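Local coordinates for macro domain-containing protein (Thermosipho africanus, PDB 7OMU) that pairs an N-terminal domain of the ADP-ribosyl clan with a macro domain that binds adenosine-5-diphosphoribose in a pocket, at residues 226-231 and 382-387; 241-246 and 349-354. The protein carries 1 engineered substitution. All blocks are in the same frame, centred on the assembly; numbering follows the deposited sequence.

Contact 1: 226-231 and 382-387; sequences NLSLVE and PVQIYL
Val230 packs over the ring of Tyr386 where two parallel strands, 227-231 and 383-386, run side by side in the mixed sheet of the macro domain. Five backbone hydrogen bonds join them. Val383 N donates to Asn226 O at 2.9 Å, Ile385 N to Ser228 O and Leu387 N to Val230 O, while Ser228 N and Val230 N donate in return to Val383 O and Ile385 O. Ile385 O also meets Leu229 CA, at 3.3 Å, in a CA-H...O contact.

Apolar contacts fill the face bearing Leu227, Leu229, Val383 and Ile385. With CG of Leu227 anti to its backbone N (chi1 -165°), the CD1 branch beyond it meets Val383 CG1 at 3.4 Å and also touches the tip of Ile385. Leu229 and Ile385 point the same way, and Leu229 CD2 lies 3.9 Å from Ile385 CB. Helix 365-376 packs on this face, bringing Trp365, Met372 and Cys373 against Ile385.

The other face mixes aromatic and polar chemistry. Val230 CB stands over the Tyr386 ring in a CH-pi contact, 3.8 Å from the ring centroid and 15° off its normal, while CG1 lies toward the CE2-CZ side. The second branch, Val230 CG2, meets Gln384 CB at 3.9 Å. Tyr386 OH donates to Gln384 OE1 at 2.9 Å, standing above the amide plane by 39°. Ser228 OG is hydrogen-bonded to Glu220 in the next strand.

Tyr386 also touches the bound adenosine-5-diphosphoribose. With the backbone held in the sheet, the ring is further restrained by Val230 over one face and by Gln384 at the hydroxyl, which probably favours one orientation for this part of the pocket wall.

Contact 2: 241-246 and 349-354; sequences TLTVSV and KSLAVP. With APR (adenosine-5-diphosphoribose), chain C.
Thr243 grips the carbonyl of Ala352 where strands 241-246 and 351-354 lie parallel in the central sheet of the macro domain, whose alpha/beta/alpha fold packs helices on both faces. The tight part spans 241-243 and 350-353. There Ala352 N donates to Thr241 O at 2.9 Å in an almost straight bond (172° at the hydrogen), and Thr241 N reaches Ser350 O. Ala352 O accepts twice from one residue. Thr243 N comes nearly along the C=O axis at 2.8 Å from Ala352 O, while Thr243 OG1, anti to its own carbonyl carbon (chi1 -44°), donates to Ala352 O from above the carbonyl plane at 3.0 Å. The same hydroxyl rests against Val353 CG1 and Leu351 CD1, so it donates while lying against apolar carbons. Thr241 and Leu351 cross obliquely, with Thr241 CG2 3.6 Å from Leu351 CD1. Beyond them, Leu376 of helix 365-376 covers Leu351 and Val353. On the other face Leu242 CD2 meets Ala352 CB at 4.0 Å.

Past Thr243 the pairing loosens. Pro354 has no N-H to continue the ladder, and its CD sits 3.3 Å from Thr243 O. The last touch between the strands is slight, Ser245 OG to Pro354 CG at 3.6 Å. On its other edge 241-246 pairs with strand 313-318 from Leu242 onward, and Val244 and Val246 keep bonding through their backbones to Phe317. Adenosine-5-diphosphoribose occupies this end: Ser245 CB borders its diphosphate, Pro354 CB lies near ribose atom O4', and Val246 CA approaches the distal ribose. A weak hydrogen bond runs from O1D of that ribose to Ser245 O at 3.3 Å.

Overall arrangement
Both contacts are largely buried pairings of parallel strands in one seven-stranded sheet, and their centres lie about 10 Å apart. Strands 383-386 and 351-354 are neighbours in it, joined by probable hydrogen bonds from Gln384 N to Leu351 O and from Tyr386 N to Val353 O, and helix 365-376 packs against both contacts. Contact 1 lies nearer the sheet margin, with several residues exposed or partly exposed and strand 219-222 beyond it; contact 2 is more central, and all its touching residues are buried. Contact 1 keeps its ladder through Leu387 and offers the ligand an aromatic side chain, whereas the ladder of contact 2 ends sooner, and the ligand meets backbone and small side chains there.

Contact 1: 226-231 and 382-387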
loop_
_atom_site.group_PDB
_atom_site.type_symbol
_atom_site.label_atom_id
_atom_site.label_comp_id
_atom_site.label_asym_id
_atom_site.label_seq_id
_atom_site.Cartn_x
_atom_site.Cartn_y
_atom_site.Cartn_z
ATOM N N ASN A 226 -21.116 -3.215 -9.816
ATOM C CA ASN A 226 -20.066 -4.215 -9.483
ATOM C C ASN A 226 -18.728 -3.849 -10.124
ATOM O O ASN A 226 -17.696 -4.025 -9.448
ATOM C CB ASN A 226 -20.479 -5.612 -9.937
ATOM C CG ASN A 226 -21.667 -6.124 -9.157
ATOM O OD1 ASN A 226 -22.030 -5.546 -8.135
ATOM N ND2 ASN A 226 -22.267 -7.208 -9.621
ATOM N N LEU A 227 -18.746 -3.401 -11.381
ATOM C CA LEU A 227 -17.523 -3.101 -12.173
ATOM C C LEU A 227 -17.092 -1.656 -11.912
ATOM O O LEU A 227 -17.963 -0.768 -11.913
ATOM C CB LEU A 227 -17.813 -3.326 -13.661
ATOM C CG LEU A 227 -16.587 -3.399 -14.566
ATOM C CD1 LEU A 227 -15.687 -4.557 -14.163
ATOM C CD2 LEU A 227 -17.001 -3.522 -16.024
ATOM N N SER A 228 -15.795 -1.446 -11.673
ATOM C CA SER A 228 -15.166 -0.104 -11.617
ATOM C C SER A 228 -13.719 -0.187 -12.114
ATOM O O SER A 228 -13.093 -1.259 -11.987
ATOM C CB SER A 228 -15.277 0.519 -10.240
ATOM O OG SER A 228 -14.641 -0.278 -9.258
ATOM N N LEU A 229 -13.249 0.902 -12.723
ATOM C CA LEU A 229 -11.852 1.097 -13.165
ATOM C C LEU A 229 -11.094 1.767 -12.023
ATOM O O LEU A 229 -11.685 2.634 -11.364
ATOM C CB LEU A 229 -11.842 1.978 -14.412
ATOM C CG LEU A 229 -12.756 1.525 -15.547
ATOM C CD1 LEU A 229 -12.646 2.489 -16.713
ATOM C CD2 LEU A 229 -12.429 0.105 -15.993
ATOM N N VAL A 230 -9.840 1.381 -11.799
ATOM C CA VAL A 230 -9.059 1.823 -10.611
ATOM C C VAL A 230 -7.629 2.161 -11.044
ATOM O O VAL A 230 -6.949 1.256 -11.570
ATOM C CB VAL A 230 -9.083 0.732 -9.525
ATOM C CG1 VAL A 230 -8.342 1.170 -8.275
ATOM C CG2 VAL A 230 -10.500 0.289 -9.178
ATOM N N GLU A 231 -7.212 3.416 -10.858
ATOM C CA GLU A 231 -5.782 3.803 -10.761
ATOM C C GLU A 231 -5.327 3.473 -9.337
ATOM O O GLU A 231 -5.840 4.105 -8.400
ATOM C CB GLU A 231 -5.569 5.292 -11.039
ATOM C CG GLU A 231 -5.640 5.685 -12.501
ATOM C CD GLU A 231 -5.530 7.187 -12.753
ATOM O OE1 GLU A 231 -4.885 7.881 -11.938
ATOM O OE2 GLU A 231 -6.095 7.673 -13.761
ATOM N N PRO A 382 -18.236 -7.950 -6.844
ATOM C CA PRO A 382 -17.367 -6.789 -7.031
ATOM C C PRO A 382 -16.194 -7.126 -7.964
ATOM O O PRO A 382 -15.595 -8.169 -7.793
ATOM C CB PRO A 382 -16.862 -6.463 -5.620
ATOM C CG PRO A 382 -17.899 -7.069 -4.701
ATOM C CD PRO A 382 -18.401 -8.300 -5.426
ATOM N N VAL A 383 -15.922 -6.259 -8.940
ATOM C CA VAL A 383 -14.824 -6.434 -9.935
ATOM C C VAL A 383 -14.114 -5.093 -10.114
ATOM O O VAL A 383 -14.797 -4.090 -10.401
ATOM C CB VAL A 383 -15.353 -6.956 -11.280
ATOM C CG1 VAL A 383 -14.252 -7.010 -12.324
ATOM C CG2 VAL A 383 -16.018 -8.313 -11.135
ATOM N N GLN A 384 -12.790 -5.089 -9.963
ATOM C CA GLN A 384 -11.934 -3.900 -10.196
ATOM C C GLN A 384 -10.974 -4.201 -11.352
ATOM O O GLN A 384 -10.088 -5.053 -11.184
ATOM C CB GLN A 384 -11.187 -3.539 -8.914
ATOM C CG GLN A 384 -12.113 -3.159 -7.776
ATOM C CD GLN A 384 -11.365 -2.676 -6.560
ATOM O OE1 GLN A 384 -10.207 -3.022 -6.340
ATOM N NE2 GLN A 384 -12.037 -1.871 -5.753
ATOM N N ILE A 385 -11.176 -3.545 -12.493
ATOM C CA ILE A 385 -10.190 -3.527 -13.607
ATOM C C ILE A 385 -9.177 -2.435 -13.268
ATOM O O ILE A 385 -9.584 -1.260 -13.134
ATOM C CB ILE A 385 -10.871 -3.301 -14.969
ATOM C CG1 ILE A 385 -11.834 -4.442 -15.304
ATOM C CG2 ILE A 385 -9.830 -3.110 -16.057
ATOM C CD1 ILE A 385 -12.579 -4.257 -16.606
ATOM N N TYR A 386 -7.911 -2.820 -13.098
ATOM C CA TYR A 386 -6.816 -1.913 -12.678
ATOM C C TYR A 386 -6.128 -1.375 -13.928
ATOM O O TYR A 386 -5.434 -2.152 -14.625
ATOM C CB TYR A 386 -5.878 -2.620 -11.701
ATOM C CG TYR A 386 -6.311 -2.447 -10.270
ATOM C CD1 TYR A 386 -7.272 -3.269 -9.703
ATOM C CD2 TYR A 386 -5.804 -1.412 -9.504
ATOM C CE1 TYR A 386 -7.697 -3.088 -8.397
ATOM C CE2 TYR A 386 -6.210 -1.222 -8.194
ATOM C CZ TYR A 386 -7.164 -2.058 -7.641
ATOM O OH TYR A 386 -7.564 -1.851 -6.355
ATOM N N LEU A 387 -6.331 -0.080 -14.186
ATOM C CA LEU A 387 -5.790 0.638 -15.369
ATOM C C LEU A 387 -4.267 0.570 -15.350
ATOM O O LEU A 387 -3.648 0.607 -14.285
ATOM C CB LEU A 387 -6.261 2.096 -15.358
ATOM C CG LEU A 387 -7.771 2.318 -15.443
ATOM C CD1 LEU A 387 -8.099 3.803 -15.379
ATOM C CD2 LEU A 387 -8.354 1.691 -16.703
#

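Contact 2: 241-246 and 349-354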
loop_
_atom_site.group_PDB
_atom_site.type_symbol
_atom_site.label_atom_id
_atom_site.label_comp_id
_atom_site.label_asym_id
_atom_site.label_seq_id
_atom_site.Cartn_x
_atom_site.Cartn_y
_atom_site.Cartn_z
ATOM N N THR A 241 -9.833 -12.324 -4.925
ATOM C CA THR A 241 -9.038 -12.996 -5.984
ATOM C C THR A 241 -8.290 -11.926 -6.779
ATOM O O THR A 241 -8.949 -11.051 -7.366
ATOM C CB THR A 241 -9.933 -13.862 -6.880
ATOM O OG1 THR A 241 -10.486 -14.911 -6.082
ATOM C CG2 THR A 241 -9.194 -14.459 -8.059
ATOM N N LEU A 242 -6.960 -11.989 -6.768
ATOM C CA LEU A 242 -6.073 -11.104 -7.562
ATOM C C LEU A 242 -5.621 -11.882 -8.799
ATOM O O LEU A 242 -5.068 -12.984 -8.647
ATOM C CB LEU A 242 -4.882 -10.662 -6.704
ATOM C CG LEU A 242 -5.226 -10.179 -5.293
ATOM C CD1 LEU A 242 -3.984 -9.639 -4.598
ATOM C CD2 LEU A 242 -6.326 -9.123 -5.317
ATOM N N THR A 243 -5.881 -11.329 -9.977
ATOM C CA THR A 243 -5.505 -11.923 -11.278
ATOM C C THR A 243 -4.090 -11.459 -11.622
ATOM O O THR A 243 -3.737 -10.324 -11.286
ATOM C CB THR A 243 -6.546 -11.569 -12.341
ATOM O OG1 THR A 243 -7.825 -11.748 -11.735
ATOM C CG2 THR A 243 -6.433 -12.423 -13.580
ATOM N N VAL A 244 -3.302 -12.334 -12.235
ATOM C CA VAL A 244 -1.864 -12.100 -12.527
ATOM C C VAL A 244 -1.620 -12.552 -13.963
ATOM O O VAL A 244 -1.787 -13.756 -14.235
ATOM C CB VAL A 244 -0.976 -12.860 -11.526
ATOM C CG1 VAL A 244 0.502 -12.741 -11.871
ATOM C CG2 VAL A 244 -1.233 -12.410 -10.098
ATOM N N SER A 245 -1.271 -11.611 -14.844
ATOM C CA SER A 245 -0.920 -11.888 -16.259
ATOM C C SER A 245 0.358 -12.724 -16.264
ATOM O O SER A 245 1.326 -12.292 -15.621
ATOM C CB SER A 245 -0.756 -10.616 -17.049
ATOM O OG SER A 245 -1.407 -9.534 -16.401
ATOM N N VAL A 246 0.329 -13.885 -16.921
ATOM C CA VAL A 246 1.478 -14.829 -17.043
ATOM C C VAL A 246 1.592 -15.289 -18.502
ATOM O O VAL A 246 0.683 -14.987 -19.308
ATOM C CB VAL A 246 1.334 -16.027 -16.083
ATOM C CG1 VAL A 246 1.351 -15.583 -14.631
ATOM C CG2 VAL A 246 0.090 -16.852 -16.365
ATOM N N LYS A 349 -15.382 -14.578 -4.555
ATOM C CA LYS A 349 -16.299 -13.612 -3.885
ATOM C C LYS A 349 -16.162 -12.231 -4.533
ATOM O O LYS A 349 -17.185 -11.540 -4.649
ATOM C CB LYS A 349 -15.994 -13.484 -2.388
ATOM C CG LYS A 349 -16.025 -14.782 -1.594
ATOM C CD LYS A 349 -17.366 -15.458 -1.578
ATOM C CE LYS A 349 -17.413 -16.622 -0.609
ATOM N NZ LYS A 349 -18.713 -17.333 -0.674
ATOM N N SER A 350 -14.941 -11.835 -4.893
ATOM C CA SER A 350 -14.623 -10.526 -5.523
ATOM C C SER A 350 -13.308 -10.641 -6.304
ATOM O O SER A 350 -12.496 -11.518 -5.975
ATOM C CB SER A 350 -14.584 -9.419 -4.497
ATOM O OG SER A 350 -13.621 -9.676 -3.489
ATOM N N LEU A 351 -13.114 -9.792 -7.311
ATOM C CA LEU A 351 -12.070 -9.982 -8.350
ATOM C C LEU A 351 -11.362 -8.654 -8.667
ATOM O O LEU A 351 -12.046 -7.636 -8.889
ATOM C CB LEU A 351 -12.755 -10.566 -9.590
ATOM C CG LEU A 351 -11.824 -11.016 -10.710
ATOM C CD1 LEU A 351 -10.980 -12.200 -10.272
ATOM C CD2 LEU A 351 -12.620 -11.362 -11.951
ATOM N N ALA A 352 -10.031 -8.677 -8.679
ATOM C CA ALA A 352 -9.168 -7.624 -9.251
ATOM C C ALA A 352 -8.418 -8.222 -10.444
ATOM O O ALA A 352 -7.631 -9.158 -10.236
ATOM C CB ALA A 352 -8.215 -7.095 -8.207
ATOM N N VAL A 353 -8.684 -7.727 -11.651
ATOM C CA VAL A 353 -7.905 -8.072 -12.875
ATOM C C VAL A 353 -7.113 -6.832 -13.278
ATOM O O VAL A 353 -7.640 -5.719 -13.249
ATOM C CB VAL A 353 -8.807 -8.579 -14.019
ATOM C CG1 VAL A 353 -9.691 -9.740 -13.586
ATOM C CG2 VAL A 353 -9.673 -7.477 -14.596
ATOM N N PRO A 354 -5.818 -6.975 -13.643
ATOM C CA PRO A 354 -5.067 -5.878 -14.241
ATOM C C PRO A 354 -5.436 -5.777 -15.721
ATOM O O PRO A 354 -5.908 -6.751 -16.260
ATOM C CB PRO A 354 -3.613 -6.318 -14.059
ATOM C CG PRO A 354 -3.684 -7.820 -14.166
ATOM C CD PRO A 354 -5.007 -8.195 -13.526
HETATM N N1 APR C . -1.593 -2.590 -9.802
HETATM C C2 APR C . -2.254 -2.413 -10.954
HETATM N N3 APR C . -1.806 -2.497 -12.206
HETATM C C4 APR C . -0.498 -2.806 -12.219
HETATM C C5 APR C . 0.315 -3.015 -11.124
HETATM C C6 APR C . -0.275 -2.898 -9.850
HETATM N N6 APR C . 0.385 -3.070 -8.707
HETATM N N7 APR C . 1.608 -3.316 -11.538
HETATM C C8 APR C . 1.554 -3.285 -12.850
HETATM N N9 APR C . 0.296 -2.976 -13.321
HETATM C "C1'" APR C . -0.141 -2.852 -14.714
HETATM C "C2'" APR C . 0.949 -2.372 -15.670
HETATM O "O2'" APR C . 0.920 -0.967 -15.807
HETATM C "C3'" APR C . 0.619 -3.096 -16.983
HETATM O "O3'" APR C . 0.099 -2.189 -17.945
HETATM O "O4'" APR C . -0.528 -4.127 -15.163
HETATM C "C4'" APR C . -0.410 -4.175 -16.606
HETATM C "C5'" APR C . -0.082 -5.588 -17.037
HETATM O "O5'" APR C . 1.163 -6.033 -16.417
HETATM P PA APR C . 2.213 -6.978 -17.197
HETATM O O1A APR C . 2.879 -7.887 -16.216
HETATM O O2A APR C . 3.093 -6.137 -18.062
HETATM O O3A APR C . 1.251 -7.868 -18.132
HETATM P PB APR C . 1.274 -8.323 -19.675
HETATM O O1B APR C . 1.349 -7.097 -20.524
HETATM O O2B APR C . 0.142 -9.267 -19.914
HETATM O O5D APR C . 2.670 -9.123 -19.761
HETATM C C5D APR C . 2.731 -10.526 -19.374
HETATM O O4D APR C . 4.945 -10.306 -18.435
HETATM O O1D APR C . 4.006 -10.425 -16.334
HETATM C C1D APR C . 4.890 -11.034 -17.201
HETATM O O2D APR C . 5.155 -13.496 -16.981
HETATM C C2D APR C . 4.395 -12.447 -17.550
HETATM O O3D APR C . 5.632 -12.931 -19.611
HETATM C C3D APR C . 4.392 -12.486 -19.077
HETATM C C4D APR C . 4.161 -11.011 -19.421
#